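Local coordinates for protein choline kinase (Streptococcus pneumoniae, PDB 4R78) that probably phosphorylates choline using ATP as the phosphate donor, as a choline kinase with a protein kinase-like fold, at residues S121-F126 with S234-Q239; C193-V198 with P223-A228; A148-I153 with N174-L179. One frame throughout, in Å; residues are numbered along the deposited sequence.

Contact 1: S121-F126 with S234-Q239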
# COMPACT_ATOMS: atom_id res chain seq x y z
N SER A 121 -7.95 -0.34 -16.43
CA SER A 121 -7.55 1.01 -16.81
C SER A 121 -6.05 1.25 -16.61
O SER A 121 -5.45 2.01 -17.36
CB SER A 121 -8.38 2.08 -16.09
OG SER A 121 -8.32 1.93 -14.69
N ILE A 122 -5.45 0.58 -15.63
CA ILE A 122 -4.01 0.70 -15.39
C ILE A 122 -3.21 0.19 -16.60
O ILE A 122 -2.15 0.73 -16.94
CB ILE A 122 -3.57 0.01 -14.07
CG1 ILE A 122 -2.29 0.63 -13.52
CG2 ILE A 122 -3.44 -1.50 -14.23
CD1 ILE A 122 -2.07 0.40 -12.04
N LYS A 123 -3.75 -0.83 -17.27
CA LYS A 123 -3.08 -1.46 -18.41
C LYS A 123 -3.06 -0.58 -19.67
O LYS A 123 -2.30 -0.86 -20.60
CB LYS A 123 -3.69 -2.83 -18.69
CG LYS A 123 -3.30 -3.87 -17.64
CD LYS A 123 -4.27 -5.03 -17.59
CE LYS A 123 -4.00 -5.88 -16.36
NZ LYS A 123 -4.73 -7.18 -16.41
N THR A 124 -3.87 0.47 -19.69
CA THR A 124 -3.87 1.43 -20.79
C THR A 124 -2.91 2.60 -20.55
O THR A 124 -2.75 3.45 -21.43
CB THR A 124 -5.28 2.00 -21.08
OG1 THR A 124 -5.73 2.80 -19.98
CG2 THR A 124 -6.28 0.87 -21.35
N LYS A 125 -2.27 2.64 -19.38
CA LYS A 125 -1.52 3.83 -18.96
C LYS A 125 -0.07 3.58 -18.57
O LYS A 125 0.48 4.30 -17.72
CB LYS A 125 -2.27 4.54 -17.83
CG LYS A 125 -3.60 5.13 -18.28
CD LYS A 125 -4.43 5.55 -17.09
CE LYS A 125 -5.86 5.90 -17.50
NZ LYS A 125 -5.94 7.15 -18.32
N PHE A 126 0.56 2.59 -19.20
CA PHE A 126 1.98 2.29 -18.97
C PHE A 126 2.85 3.49 -19.31
O PHE A 126 3.89 3.70 -18.67
CB PHE A 126 2.42 1.09 -19.81
CG PHE A 126 1.95 -0.25 -19.29
CD1 PHE A 126 0.98 -0.35 -18.29
CD2 PHE A 126 2.46 -1.43 -19.84
CE1 PHE A 126 0.55 -1.59 -17.82
CE2 PHE A 126 2.03 -2.68 -19.38
CZ PHE A 126 1.07 -2.75 -18.38
N SER A 234 -2.74 -6.24 -10.02
CA SER A 234 -3.54 -6.02 -11.23
C SER A 234 -3.59 -7.25 -12.15
O SER A 234 -4.12 -7.17 -13.26
CB SER A 234 -3.05 -4.80 -12.01
OG SER A 234 -3.38 -3.60 -11.35
N GLU A 235 -3.04 -8.36 -11.67
CA GLU A 235 -3.00 -9.62 -12.42
C GLU A 235 -2.51 -9.43 -13.86
O GLU A 235 -3.19 -9.81 -14.82
CB GLU A 235 -4.36 -10.33 -12.38
CG GLU A 235 -4.81 -10.72 -10.98
CD GLU A 235 -5.99 -11.67 -10.99
OE1 GLU A 235 -5.93 -12.68 -11.71
OE2 GLU A 235 -6.97 -11.40 -10.27
N PHE A 236 -1.34 -8.83 -14.00
CA PHE A 236 -0.70 -8.65 -15.30
C PHE A 236 -0.46 -10.00 -15.96
O PHE A 236 -0.05 -10.97 -15.31
CB PHE A 236 0.65 -7.95 -15.14
CG PHE A 236 0.58 -6.44 -15.06
CD1 PHE A 236 1.66 -5.68 -15.49
CD2 PHE A 236 -0.54 -5.79 -14.54
CE1 PHE A 236 1.64 -4.29 -15.40
CE2 PHE A 236 -0.58 -4.39 -14.46
CZ PHE A 236 0.52 -3.65 -14.90
N THR A 237 -0.71 -10.06 -17.27
CA THR A 237 -0.30 -11.20 -18.08
C THR A 237 1.21 -11.14 -18.28
O THR A 237 1.83 -10.12 -17.98
CB THR A 237 -0.95 -11.13 -19.47
OG1 THR A 237 -0.54 -9.92 -20.11
CG2 THR A 237 -2.47 -11.16 -19.36
N SER A 238 1.79 -12.21 -18.81
CA SER A 238 3.21 -12.21 -19.16
C SER A 238 3.54 -11.09 -20.15
O SER A 238 4.58 -10.45 -20.04
CB SER A 238 3.66 -13.57 -19.69
OG SER A 238 2.97 -13.92 -20.88
N GLN A 239 2.64 -10.85 -21.11
CA GLN A 239 2.84 -9.80 -22.11
C GLN A 239 2.87 -8.42 -21.46
O GLN A 239 3.69 -7.57 -21.82
CB GLN A 239 1.75 -9.84 -23.19
CG GLN A 239 1.77 -11.06 -24.10
CD GLN A 239 1.08 -12.27 -23.49
OE1 GLN A 239 0.42 -12.18 -22.45
NE2 GLN A 239 1.24 -13.42 -24.13
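The rings of F126 and F236 come at each other from opposite directions and are inclined by only 23°, yet offset until little of one ring lies over the other. Their centroids are 5.3 Å apart. The closest atoms of the two rings are F126 CZ and F236 CE1, 3.4 Å from each other. Over one face of the F126 ring, toward the rim, sits K123 O, 4.0 Å above the plane. I122 touches F236 at the edge, near its plane, through the branch methyl CG2. With CG1 anti to the backbone N (chi1 -155°), that methyl sits between N and the carbonyl carbon and reaches S234 as well, where CG2 lies 3.6 Å from OG.

K123 runs past F236 in the opposite sense, its chain extended beyond CG, so that CE lies obliquely by the ring and the ammonium group reaches the backbone beyond. There NZ makes two weak hydrogen bonds, to S234 O at 3.2 Å and to E235 O at 3.4 Å. E240 adds a weak, long ion pair with the same nitrogen, while F244 meets the F126 ring edge-to-face.

Those two carbonyls belong to a chain that is just leaving helix 223-233. E235, with a positive phi of 48°, is the C-prime residue of a Schellman motif closed by F236 N to F231 O and E235 N to L232 O. T237 then N-caps helix 238-248. In the partner segment a type I turn from I122 to K125 leads from helix 119-122 into helix 126-137, with K125 as N-cap. Two connections between consecutive helices thus pack on each other, a Schellman C-cap followed by an N-cap against a beta turn, in the helical lobe of the kinase-like fold.

Contact 2: C193-V198 with P223-A228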
# COMPACT_ATOMS: atom_id res chain seq x y z
N CYS A 193 10.60 3.16 -1.81
CA CYS A 193 9.51 2.40 -2.43
C CYS A 193 8.15 2.78 -1.86
O CYS A 193 8.06 3.23 -0.71
CB CYS A 193 9.70 0.89 -2.21
SG CYS A 193 11.11 0.14 -3.07
N HIS A 194 7.10 2.59 -2.66
CA HIS A 194 5.72 2.82 -2.23
C HIS A 194 5.22 1.68 -1.34
O HIS A 194 4.56 1.92 -0.34
CB HIS A 194 4.80 2.99 -3.44
CG HIS A 194 3.38 3.26 -3.08
ND1 HIS A 194 2.52 2.28 -2.64
CD2 HIS A 194 2.66 4.41 -3.10
CE1 HIS A 194 1.33 2.81 -2.40
NE2 HIS A 194 1.39 4.10 -2.68
N ILE A 195 5.55 0.44 -1.75
CA ILE A 195 5.24 -0.81 -1.02
C ILE A 195 3.82 -1.39 -1.15
O ILE A 195 3.58 -2.53 -0.73
CB ILE A 195 5.55 -0.70 0.53
CG1 ILE A 195 7.01 -0.26 0.75
CG2 ILE A 195 5.21 -2.00 1.27
CD1 ILE A 195 8.07 -1.29 0.35
N ASP A 196 2.90 -0.65 -1.76
CA ASP A 196 1.49 -1.07 -1.79
C ASP A 196 0.81 -0.62 -3.10
O ASP A 196 -0.16 0.14 -3.09
CB ASP A 196 0.67 -0.62 -0.57
CG ASP A 196 -0.71 -1.25 -0.51
OD1 ASP A 196 -0.88 -2.37 -1.04
OD2 ASP A 196 -1.63 -0.62 0.06
N LEU A 197 1.32 -1.12 -4.23
CA LEU A 197 0.87 -0.67 -5.55
C LEU A 197 -0.38 -1.38 -6.09
O LEU A 197 -0.40 -1.90 -7.21
CB LEU A 197 2.03 -0.71 -6.56
CG LEU A 197 3.18 0.27 -6.29
CD1 LEU A 197 4.27 0.09 -7.33
CD2 LEU A 197 2.71 1.72 -6.27
N VAL A 198 -1.44 -1.39 -5.28
CA VAL A 198 -2.77 -1.76 -5.77
C VAL A 198 -3.23 -0.72 -6.80
O VAL A 198 -2.87 0.46 -6.69
CB VAL A 198 -3.82 -1.90 -4.62
CG1 VAL A 198 -3.50 -3.11 -3.75
CG2 VAL A 198 -3.90 -0.63 -3.77
N PRO A 223 13.41 -2.24 -5.15
CA PRO A 223 12.36 -1.82 -6.08
C PRO A 223 11.56 -2.95 -6.73
O PRO A 223 10.42 -2.73 -7.14
CB PRO A 223 13.14 -1.04 -7.15
CG PRO A 223 14.25 -0.44 -6.39
CD PRO A 223 14.68 -1.53 -5.43
N MET A 224 12.14 -4.15 -6.81
CA MET A 224 11.41 -5.28 -7.38
C MET A 224 10.19 -5.67 -6.54
O MET A 224 9.26 -6.30 -7.04
CB MET A 224 12.32 -6.48 -7.65
CG MET A 224 13.34 -6.27 -8.77
SD MET A 224 12.65 -5.69 -10.34
CE MET A 224 12.99 -3.93 -10.24
N TRP A 225 10.17 -5.26 -5.27
CA TRP A 225 8.96 -5.41 -4.45
C TRP A 225 7.81 -4.63 -5.07
O TRP A 225 6.70 -5.14 -5.21
CB TRP A 225 9.21 -4.93 -3.01
CG TRP A 225 7.97 -4.89 -2.17
CD1 TRP A 225 6.99 -3.93 -2.21
CD2 TRP A 225 7.56 -5.84 -1.18
NE1 TRP A 225 6.00 -4.23 -1.31
CE2 TRP A 225 6.32 -5.39 -0.66
CE3 TRP A 225 8.11 -7.03 -0.69
CZ2 TRP A 225 5.63 -6.09 0.34
CZ3 TRP A 225 7.42 -7.72 0.31
CH2 TRP A 225 6.19 -7.25 0.80
N ASP A 226 8.08 -3.37 -5.43
CA ASP A 226 7.05 -2.52 -6.03
C ASP A 226 6.57 -3.07 -7.37
O ASP A 226 5.37 -3.05 -7.66
CB ASP A 226 7.56 -1.08 -6.20
CG ASP A 226 7.39 -0.24 -4.95
OD1 ASP A 226 6.85 -0.74 -3.93
OD2 ASP A 226 7.79 0.94 -4.99
N LEU A 227 7.50 -3.57 -8.19
CA LEU A 227 7.12 -4.15 -9.46
C LEU A 227 6.25 -5.40 -9.26
O LEU A 227 5.22 -5.55 -9.92
CB LEU A 227 8.36 -4.45 -10.32
CG LEU A 227 8.89 -3.28 -11.16
CD1 LEU A 227 9.36 -2.08 -10.33
CD2 LEU A 227 9.99 -3.75 -12.05
N ALA A 228 6.66 -6.26 -8.33
CA ALA A 228 5.86 -7.43 -7.97
C ALA A 228 4.44 -7.05 -7.56
O ALA A 228 3.48 -7.68 -7.99
CB ALA A 228 6.55 -8.24 -6.89
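D226 and W225 are sent to the 193-198 loop by different first torsions: D226 CG stands opposite its carbonyl carbon (chi1 -85°), whereas W225 CG extends anti to the backbone N (chi1 172°). The D226 carboxylate thereby faces two successive amides. OD2 takes H194 N at 2.9 Å through its syn lone pair, and OD1 takes I195 N at 2.8 Å, also on the syn side but somewhat out of plane. H137 NE2 is a further partner of OD2, so this buried acid is gripped by at least three bonds.

W225 NE1 gives a nearly straight bond (176°) to I195 O, 3.0 Å away, in the indole plane but from above the carbonyl plane. I195 CD1 covers a face of the indole in a CH-pi contact, 4.2 Å from the five-membered ring centroid. The side chains of L197 and D226 cross at about a right angle; L197 CD1 is 3.7 Å from D226 CB and also close to the backbone O of D226.

H194 and D196 form the H-x-D sequence of the kinase catalytic loop, and the grip on its amides is consistent with the role of the helix-F aspartate in protein kinases. H194 accepts D196 N at ND1 and donates from NE2 to I213 O.

The loop runs between strands 191-193 and 202-204, while helix 223-233 is packed by helices 126-137, 238-248 and 257-280.

Contact 3: A148-I153 with N174-L179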
# COMPACT_ATOMS: atom_id res chain seq x y z
N ALA A 148 11.49 -4.99 5.99
CA ALA A 148 12.06 -6.29 6.27
C ALA A 148 10.91 -7.29 6.19
O ALA A 148 10.20 -7.50 7.17
CB ALA A 148 12.71 -6.29 7.65
N PRO A 149 10.72 -7.91 5.01
CA PRO A 149 9.54 -8.75 4.74
C PRO A 149 9.38 -9.91 5.72
O PRO A 149 8.25 -10.26 6.08
CB PRO A 149 9.80 -9.28 3.33
CG PRO A 149 10.74 -8.30 2.71
CD PRO A 149 11.62 -7.84 3.83
N PHE A 150 10.48 -10.50 6.15
CA PHE A 150 10.44 -11.66 7.04
C PHE A 150 10.14 -11.24 8.48
O PHE A 150 9.41 -11.94 9.19
CB PHE A 150 11.72 -12.49 6.89
CG PHE A 150 11.96 -12.92 5.47
CD1 PHE A 150 11.33 -14.05 4.96
CD2 PHE A 150 12.78 -12.17 4.62
CE1 PHE A 150 11.52 -14.44 3.64
CE2 PHE A 150 12.97 -12.55 3.29
CZ PHE A 150 12.34 -13.70 2.80
N GLU A 151 10.65 -10.08 8.87
CA GLU A 151 10.25 -9.46 10.13
C GLU A 151 8.77 -9.06 10.10
O GLU A 151 8.08 -9.14 11.11
CB GLU A 151 11.10 -8.22 10.42
CG GLU A 151 12.53 -8.49 10.88
CD GLU A 151 13.31 -7.21 11.15
OE1 GLU A 151 14.55 -7.22 10.98
OE2 GLU A 151 12.69 -6.19 11.51
N GLU A 152 8.30 -8.63 8.93
CA GLU A 152 6.90 -8.24 8.77
C GLU A 152 5.95 -9.41 9.03
O GLU A 152 4.94 -9.26 9.71
CB GLU A 152 6.65 -7.64 7.38
CG GLU A 152 5.33 -6.89 7.25
CD GLU A 152 5.41 -5.43 7.66
OE1 GLU A 152 4.47 -4.68 7.33
OE2 GLU A 152 6.40 -5.02 8.30
N ILE A 153 6.29 -10.58 8.49
CA ILE A 153 5.55 -11.81 8.78
C ILE A 153 5.44 -12.02 10.29
O ILE A 153 4.35 -12.27 10.81
CB ILE A 153 6.19 -13.04 8.09
CG1 ILE A 153 6.00 -12.95 6.57
CG2 ILE A 153 5.60 -14.35 8.63
CD1 ILE A 153 6.98 -13.79 5.76
N ASN A 174 7.98 -22.25 6.48
CA ASN A 174 9.38 -22.60 6.32
C ASN A 174 9.88 -22.42 4.89
O ASN A 174 11.00 -21.97 4.66
CB ASN A 174 9.67 -24.02 6.83
CG ASN A 174 9.45 -24.17 8.33
OD1 ASN A 174 9.08 -25.24 8.80
ND2 ASN A 174 9.67 -23.09 9.08
N ALA A 175 9.03 -22.77 3.92
CA ALA A 175 9.37 -22.56 2.51
C ALA A 175 9.50 -21.07 2.19
O ALA A 175 10.41 -20.67 1.46
CB ALA A 175 8.34 -23.23 1.60
N VAL A 176 8.60 -20.26 2.73
CA VAL A 176 8.67 -18.81 2.55
C VAL A 176 9.96 -18.24 3.18
O VAL A 176 10.68 -17.48 2.53
CB VAL A 176 7.41 -18.10 3.10
CG1 VAL A 176 7.60 -16.58 3.11
CG2 VAL A 176 6.20 -18.47 2.27
N PHE A 177 10.25 -18.63 4.41
CA PHE A 177 11.45 -18.15 5.10
C PHE A 177 12.76 -18.61 4.45
O PHE A 177 13.80 -17.99 4.65
CB PHE A 177 11.43 -18.52 6.60
CG PHE A 177 10.70 -17.52 7.46
CD1 PHE A 177 11.38 -16.46 8.06
CD2 PHE A 177 9.33 -17.63 7.68
CE1 PHE A 177 10.71 -15.54 8.86
CE2 PHE A 177 8.65 -16.71 8.48
CZ PHE A 177 9.34 -15.66 9.07
N SER A 178 12.70 -19.70 3.68
CA SER A 178 13.88 -20.18 2.95
C SER A 178 14.28 -19.22 1.84
O SER A 178 15.42 -19.25 1.36
CB SER A 178 13.65 -21.59 2.39
OG SER A 178 12.90 -21.55 1.18
N LEU A 179 13.35 -18.35 1.43
CA LEU A 179 13.62 -17.37 0.38
C LEU A 179 14.55 -16.25 0.82
O LEU A 179 15.15 -15.57 -0.03
CB LEU A 179 12.31 -16.80 -0.17
CG LEU A 179 11.35 -17.83 -0.80
CD1 LEU A 179 10.00 -17.19 -1.12
CD2 LEU A 179 11.95 -18.49 -2.04
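F150 lies alongside F177, the two side chains running in contrary directions and their rings oblique at 48°, with centroids 5.7 Å apart. The closest side-chain approach between them is F150 CB to F177 CE1, 3.8 Å. Farther out, the F150 ring turns its edge to the helix backbone, so that CE1 comes within 3.3 Å of V176 O, near the ring plane. CZ goes on to the backbone of L179. In return F177 CZ comes obliquely to F150 O, at 3.7 Å.

One turn on, I153 spreads its two branches over separate partners. CG2, anti to the backbone N, meets F177 CE2 at 3.9 Å; the other branch carries CD1 to V176 CG1, also 3.9 Å away.

Helices 149-159 and 169-177 are joined here, with L266 of helix 257-280 touching both F150 and V176, and L183 of helix 179-186 also against F150. No hydrogen bond crosses between the segments; V176 O already accepts L179 N of its own segment. The contact therefore rests on apolar packing, to which the approach of V176 O to the edge of the F150 ring probably adds a weak electrostatic attraction.

How the contacts relate
All three contacts lie in the helical part of the kinase-like fold. Along the chain contact 1 encloses the others: its first segment comes earliest and its second last, while contact 3 closes before contact 2 opens. Contacts 1 and 2 have centres 15 Å apart and do not touch; helix 223-233, which carries half of contact 2, leads straight into the turn of contact 1 and then helix 238-248. Contacts 2 and 3 are about 17 Å apart between centres, yet meet where W225 CZ3 packs on P149 CG. Contact 2, near the chain's centre, thus fixes the catalytic loop on helix 223-233, the centres of contacts 1 and 3 being about 28 Å apart.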